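Local coordinates for Rho GTPase-activating protein 26 (Gallus gallus, PDB 1F7C), which stimulates GTP hydrolysis by the small GTPases RhoA and Cdc42 through the Rho-GAP domain present here, and so acts as their negative regulator, at residues A[104-114]-A[148-156]. Numbering follows the deposited sequence.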
ATOM      1  N   TYR A 104       1.259 -10.546  -1.839  1.00 42.54           N
ATOM      2  CA  TYR A 104       2.218 -10.284  -2.909  1.00 41.56           C
ATOM      3  C   TYR A 104       3.240  -9.261  -2.419  1.00 41.52           C
ATOM      4  O   TYR A 104       4.424  -9.356  -2.737  1.00 42.60           O
ATOM      5  CB  TYR A 104       1.530  -9.718  -4.154  1.00 42.18           C
ATOM      6  CG  TYR A 104       2.493  -8.993  -5.083  1.00 44.16           C
ATOM      7  CD1 TYR A 104       3.288  -9.695  -5.992  1.00 46.12           C
ATOM      8  CD2 TYR A 104       2.654  -7.611  -5.004  1.00 47.13           C
ATOM      9  CE1 TYR A 104       4.226  -9.038  -6.796  1.00 44.83           C
ATOM     10  CE2 TYR A 104       3.592  -6.940  -5.801  1.00 47.58           C
ATOM     11  CZ  TYR A 104       4.376  -7.662  -6.693  1.00 46.97           C
ATOM     12  OH  TYR A 104       5.320  -7.006  -7.455  1.00 47.05           O
ATOM     13  N   LEU A 105       2.769  -8.276  -1.660  1.00 38.74           N
ATOM     14  CA  LEU A 105       3.633  -7.235  -1.129  1.00 39.66           C
ATOM     15  C   LEU A 105       4.593  -7.760  -0.062  1.00 41.58           C
ATOM     16  O   LEU A 105       5.710  -7.261   0.076  1.00 41.52           O
ATOM     17  CB  LEU A 105       2.792  -6.092  -0.555  1.00 36.06           C
ATOM     18  CG  LEU A 105       2.121  -5.183  -1.587  1.00 37.08           C
ATOM     19  CD1 LEU A 105       1.206  -4.185  -0.893  1.00 35.69           C
ATOM     20  CD2 LEU A 105       3.196  -4.455  -2.383  1.00 33.88           C
ATOM     21  N   ARG A 106       4.154  -8.762   0.692  1.00 43.72           N
ATOM     22  CA  ARG A 106       4.987  -9.349   1.727  1.00 46.53           C
ATOM     23  C   ARG A 106       5.970 -10.375   1.143  1.00 47.36           C
ATOM     24  O   ARG A 106       6.892 -10.820   1.825  1.00 47.04           O
ATOM     25  CB  ARG A 106       4.106  -9.993   2.799  1.00 49.77           C
ATOM     26  CG  ARG A 106       3.297  -8.972   3.598  1.00 57.41           C
ATOM     27  CD  ARG A 106       2.886  -9.523   4.956  1.00 62.56           C
ATOM     28  NE  ARG A 106       1.898 -10.593   4.849  1.00 66.41           N
ATOM     29  CZ  ARG A 106       0.585 -10.397   4.779  1.00 67.80           C
ATOM     30  NH1 ARG A 106       0.092  -9.165   4.809  1.00 67.71           N
ATOM     31  NH2 ARG A 106      -0.234 -11.437   4.678  1.00 70.06           N
ATOM     32  N   MET A 107       5.770 -10.727  -0.125  1.00 47.41           N
ATOM     33  CA  MET A 107       6.623 -11.685  -0.827  1.00 48.66           C
ATOM     34  C   MET A 107       7.768 -11.018  -1.583  1.00 49.06           C
ATOM     35  O   MET A 107       8.581 -11.697  -2.210  1.00 49.93           O
ATOM     36  CB  MET A 107       5.807 -12.496  -1.830  1.00 49.11           C
ATOM     37  CG  MET A 107       5.020 -13.642  -1.244  1.00 52.40           C
ATOM     38  SD  MET A 107       4.003 -14.411  -2.516  1.00 58.38           S
ATOM     39  CE  MET A 107       5.238 -14.898  -3.737  1.00 52.80           C
ATOM     40  N   LEU A 108       7.823  -9.693  -1.550  1.00 48.10           N
ATOM     41  CA  LEU A 108       8.890  -8.987  -2.243  1.00 45.97           C
ATOM     42  C   LEU A 108      10.190  -9.193  -1.486  1.00 46.06           C
ATOM     43  O   LEU A 108      10.205  -9.197  -0.252  1.00 45.15           O
ATOM     44  CB  LEU A 108       8.560  -7.502  -2.344  1.00 43.34           C
ATOM     45  CG  LEU A 108       7.353  -7.210  -3.236  1.00 44.73           C
ATOM     46  CD1 LEU A 108       6.997  -5.737  -3.160  1.00 40.73           C
ATOM     47  CD2 LEU A 108       7.666  -7.627  -4.670  1.00 41.35           C
ATOM     48  N   PRO A 109      11.303  -9.385  -2.212  1.00 46.45           N
ATOM     49  CA  PRO A 109      12.596  -9.591  -1.547  1.00 45.81           C
ATOM     50  C   PRO A 109      12.825  -8.582  -0.428  1.00 44.13           C
ATOM     51  O   PRO A 109      13.397  -8.902   0.608  1.00 44.46           O
ATOM     52  CB  PRO A 109      13.607  -9.464  -2.691  1.00 45.51           C
ATOM     53  CG  PRO A 109      12.857  -8.694  -3.762  1.00 47.32           C
ATOM     54  CD  PRO A 109      11.474  -9.270  -3.668  1.00 46.29           C
ATOM     55  N   GLY A 110      12.363  -7.359  -0.640  1.00 42.97           N
ATOM     56  CA  GLY A 110      12.516  -6.343   0.379  1.00 41.22           C
ATOM     57  C   GLY A 110      11.253  -5.518   0.464  1.00 38.77           C
ATOM     58  O   GLY A 110      10.386  -5.638  -0.396  1.00 37.42           O
ATOM     59  N   PRO A 111      11.103  -4.686   1.501  1.00 37.68           N
ATOM     60  CA  PRO A 111       9.886  -3.880   1.585  1.00 37.32           C
ATOM     61  C   PRO A 111       9.866  -2.841   0.468  1.00 36.27           C
ATOM     62  O   PRO A 111      10.909  -2.308   0.096  1.00 34.64           O
ATOM     63  CB  PRO A 111       9.988  -3.250   2.972  1.00 37.48           C
ATOM     64  CG  PRO A 111      11.487  -3.129   3.176  1.00 38.53           C
ATOM     65  CD  PRO A 111      11.976  -4.460   2.666  1.00 36.05           C
ATOM     66  N   LEU A 112       8.677  -2.557  -0.062  1.00 37.09           N
ATOM     67  CA  LEU A 112       8.526  -1.582  -1.137  1.00 35.86           C
ATOM     68  C   LEU A 112       9.164  -0.230  -0.790  1.00 36.19           C
ATOM     69  O   LEU A 112       9.773   0.408  -1.643  1.00 36.64           O
ATOM     70  CB  LEU A 112       7.042  -1.390  -1.457  1.00 34.22           C
ATOM     71  CG  LEU A 112       6.708  -0.561  -2.703  1.00 35.98           C
ATOM     72  CD1 LEU A 112       7.176  -1.306  -3.950  1.00 34.31           C
ATOM     73  CD2 LEU A 112       5.204  -0.319  -2.779  1.00 37.04           C
ATOM     74  N   MET A 113       9.025   0.200   0.461  1.00 36.82           N
ATOM     75  CA  MET A 113       9.588   1.472   0.916  1.00 39.01           C
ATOM     76  C   MET A 113      11.115   1.414   0.997  1.00 38.65           C
ATOM     77  O   MET A 113      11.767   2.445   1.138  1.00 39.13           O
ATOM     78  CB  MET A 113       9.047   1.828   2.302  1.00 43.27           C
ATOM     79  CG  MET A 113       7.534   1.958   2.399  1.00 49.56           C
ATOM     80  SD  MET A 113       6.910   3.566   1.909  1.00 51.78           S
ATOM     81  CE  MET A 113       7.787   4.610   3.007  1.00 50.55           C
ATOM     82  N   MET A 114      11.666   0.202   0.940  1.00 40.34           N
ATOM     83  CA  MET A 114      13.116  -0.048   0.996  1.00 41.65           C
ATOM     84  C   MET A 114      13.825   0.069   2.354  1.00 39.66           C
ATOM     85  O   MET A 114      13.782   1.107   3.016  1.00 37.22           O
ATOM     86  CB  MET A 114      13.860   0.836  -0.017  1.00 42.33           C
ATOM     87  CG  MET A 114      13.505   0.540  -1.463  1.00 46.57           C
ATOM     88  SD  MET A 114      14.632   1.278  -2.656  1.00 45.84           S
ATOM     89  CE  MET A 114      15.244  -0.197  -3.465  1.00 46.84           C
ATOM     90  N   ASN A 148       9.707   1.507  -7.436  1.00 31.93           N
ATOM     91  CA  ASN A 148       9.119   1.543  -6.102  1.00 29.26           C
ATOM     92  C   ASN A 148       8.152   2.703  -6.041  1.00 30.02           C
ATOM     93  O   ASN A 148       7.034   2.565  -5.541  1.00 28.07           O
ATOM     94  CB  ASN A 148      10.190   1.723  -5.024  1.00 29.76           C
ATOM     95  CG  ASN A 148      11.204   0.583  -5.011  1.00 33.51           C
ATOM     96  OD1 ASN A 148      11.919   0.374  -5.986  1.00 28.81           O
ATOM     97  ND2 ASN A 148      11.261  -0.160  -3.909  1.00 30.18           N
ATOM     98  N   ARG A 149       8.591   3.846  -6.554  1.00 30.39           N
ATOM     99  CA  ARG A 149       7.774   5.049  -6.570  1.00 30.27           C
ATOM    100  C   ARG A 149       6.468   4.802  -7.337  1.00 30.52           C
ATOM    101  O   ARG A 149       5.377   5.143  -6.863  1.00 27.93           O
ATOM    102  CB  ARG A 149       8.560   6.210  -7.201  1.00 29.61           C
ATOM    103  CG  ARG A 149       7.731   7.483  -7.386  1.00 36.25           C
ATOM    104  CD  ARG A 149       8.533   8.717  -7.819  1.00 36.24           C
ATOM    105  NE  ARG A 149       9.456   8.439  -8.916  1.00 42.84           N
ATOM    106  CZ  ARG A 149      10.715   8.051  -8.737  1.00 45.27           C
ATOM    107  NH1 ARG A 149      11.195   7.907  -7.507  1.00 44.36           N
ATOM    108  NH2 ARG A 149      11.489   7.789  -9.781  1.00 48.51           N
ATOM    109  N   GLN A 150       6.584   4.183  -8.507  1.00 30.04           N
ATOM    110  CA  GLN A 150       5.430   3.908  -9.340  1.00 29.70           C
ATOM    111  C   GLN A 150       4.395   3.016  -8.682  1.00 29.81           C
ATOM    112  O   GLN A 150       3.212   3.335  -8.698  1.00 28.04           O
ATOM    113  CB  GLN A 150       5.861   3.277 -10.657  1.00 34.74           C
ATOM    114  CG  GLN A 150       5.908   4.243 -11.821  1.00 42.71           C
ATOM    115  CD  GLN A 150       6.227   3.541 -13.132  1.00 50.10           C
ATOM    116  OE1 GLN A 150       5.655   2.484 -13.440  1.00 54.31           O
ATOM    117  NE2 GLN A 150       7.131   4.126 -13.917  1.00 49.17           N
ATOM    118  N   MET A 151       4.828   1.891  -8.122  1.00 27.47           N
ATOM    119  CA  MET A 151       3.891   0.994  -7.477  1.00 27.61           C
ATOM    120  C   MET A 151       3.281   1.668  -6.258  1.00 27.44           C
ATOM    121  O   MET A 151       2.091   1.536  -5.995  1.00 24.74           O
ATOM    122  CB  MET A 151       4.573  -0.295  -7.051  1.00 28.45           C
ATOM    123  CG  MET A 151       3.580  -1.327  -6.611  1.00 34.56           C
ATOM    124  SD  MET A 151       4.288  -2.957  -6.580  1.00 45.49           S
ATOM    125  CE  MET A 151       4.439  -3.262  -8.330  1.00 41.58           C
ATOM    126  N   LEU A 152       4.113   2.393  -5.523  1.00 24.87           N
ATOM    127  CA  LEU A 152       3.673   3.103  -4.344  1.00 26.76           C
ATOM    128  C   LEU A 152       2.608   4.145  -4.746  1.00 27.55           C
ATOM    129  O   LEU A 152       1.666   4.423  -4.001  1.00 25.98           O
ATOM    130  CB  LEU A 152       4.882   3.791  -3.706  1.00 27.34           C
ATOM    131  CG  LEU A 152       4.722   4.346  -2.298  1.00 31.74           C
ATOM    132  CD1 LEU A 152       4.407   3.205  -1.316  1.00 30.47           C
ATOM    133  CD2 LEU A 152       6.005   5.063  -1.909  1.00 34.23           C
ATOM    134  N   HIS A 153       2.770   4.714  -5.935  1.00 28.25           N
ATOM    135  CA  HIS A 153       1.840   5.717  -6.440  1.00 28.62           C
ATOM    136  C   HIS A 153       0.458   5.110  -6.709  1.00 28.35           C
ATOM    137  O   HIS A 153      -0.558   5.670  -6.299  1.00 29.28           O
ATOM    138  CB  HIS A 153       2.389   6.348  -7.723  1.00 27.63           C
ATOM    139  CG  HIS A 153       1.591   7.516  -8.206  1.00 30.85           C
ATOM    140  ND1 HIS A 153       1.851   8.155  -9.399  1.00 31.10           N
ATOM    141  CD2 HIS A 153       0.549   8.176  -7.645  1.00 32.04           C
ATOM    142  CE1 HIS A 153       1.006   9.159  -9.550  1.00 28.89           C
ATOM    143  NE2 HIS A 153       0.205   9.194  -8.500  1.00 29.96           N
ATOM    144  N   LEU A 154       0.431   3.975  -7.402  1.00 26.81           N
ATOM    145  CA  LEU A 154      -0.816   3.288  -7.710  1.00 28.36           C
ATOM    146  C   LEU A 154      -1.532   2.904  -6.432  1.00 28.53           C
ATOM    147  O   LEU A 154      -2.742   3.048  -6.331  1.00 31.59           O
ATOM    148  CB  LEU A 154      -0.563   2.009  -8.509  1.00 27.88           C
ATOM    149  CG  LEU A 154      -0.008   2.111  -9.924  1.00 31.15           C
ATOM    150  CD1 LEU A 154       0.322   0.707 -10.443  1.00 33.35           C
ATOM    151  CD2 LEU A 154      -1.018   2.782 -10.821  1.00 30.63           C
ATOM    152  N   LEU A 155      -0.780   2.394  -5.464  1.00 27.32           N
ATOM    153  CA  LEU A 155      -1.350   1.981  -4.197  1.00 27.32           C
ATOM    154  C   LEU A 155      -1.957   3.107  -3.376  1.00 25.35           C
ATOM    155  O   LEU A 155      -3.064   2.961  -2.879  1.00 22.35           O
ATOM    156  CB  LEU A 155      -0.304   1.261  -3.352  1.00 30.82           C
ATOM    157  CG  LEU A 155      -0.289  -0.260  -3.482  1.00 37.23           C
ATOM    158  CD1 LEU A 155       0.926  -0.823  -2.737  1.00 37.20           C
ATOM    159  CD2 LEU A 155      -1.591  -0.827  -2.929  1.00 34.27           C
ATOM    160  N   MET A 156      -1.236   4.216  -3.225  1.00 24.48           N
ATOM    161  CA  MET A 156      -1.745   5.336  -2.436  1.00 27.11           C
ATOM    162  C   MET A 156      -2.950   6.038  -3.093  1.00 28.94           C
ATOM    163  O   MET A 156      -3.870   6.495  -2.411  1.00 25.24           O
ATOM    164  CB  MET A 156      -0.627   6.353  -2.164  1.00 27.15           C
ATOM    165  CG  MET A 156       0.517   5.844  -1.285  1.00 26.09           C
ATOM    166  SD  MET A 156      -0.029   5.143   0.291  1.00 29.02           S
ATOM    167  CE  MET A 156       0.110   3.420  -0.068  1.00 26.14           C
TER
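Leu112 overlaps Asn148, Met151 and Leu152 on helix 146-164, with one methyl against the first two and the other against Leu152. Leu112 CD1 rests against the backbone of Asn148 at CA and against Met151, 4.2 Å from its CB. Leu112 CD2 meets Leu152 CD1 at 3.9 Å. CG anti to the backbone N (chi1 -171°) brings the two Leu112 methyls against the helix. Met113 bends at both chi2 and chi3. The Met113 and Leu152 side chains cross at about a right angle, with Met113 SD 4.1 Å from Leu152 CD1.

Further along, Leu105 and Leu155 meet tip to tip, their CD1 methyls 3.8 Å apart. SD of Met151 sits near the plane of the Tyr104 ring, 4.1 Å from Tyr104 CE2, a Met-aromatic contact at the ring edge. The Tyr104 hydroxyl is hydrogen-bonded to the backbone O of Gln32.

One hydrogen bond joins the segments. Asn148 ND2 donates to Leu112 O at 2.8 Å, nearly straight at 173°. The acceptor lies in the Asn148 amide plane, while the donor is tilted 20° from the carbonyl plane. CG of Met114 packs across Asn148 ND2 at 3.4 Å. The carbonyl belongs to the type I turn from Pro111 to Met114, which Met114 N closes on Pro111 O.

The contact joins helix 94-106 and the loop that follows to helix 146-164 inside the all-helical RhoGAP domain. Its chemistry is mostly apolar and buried; the single amide bond gives the Leu112 carbonyl a partner and ties the turn to the helix.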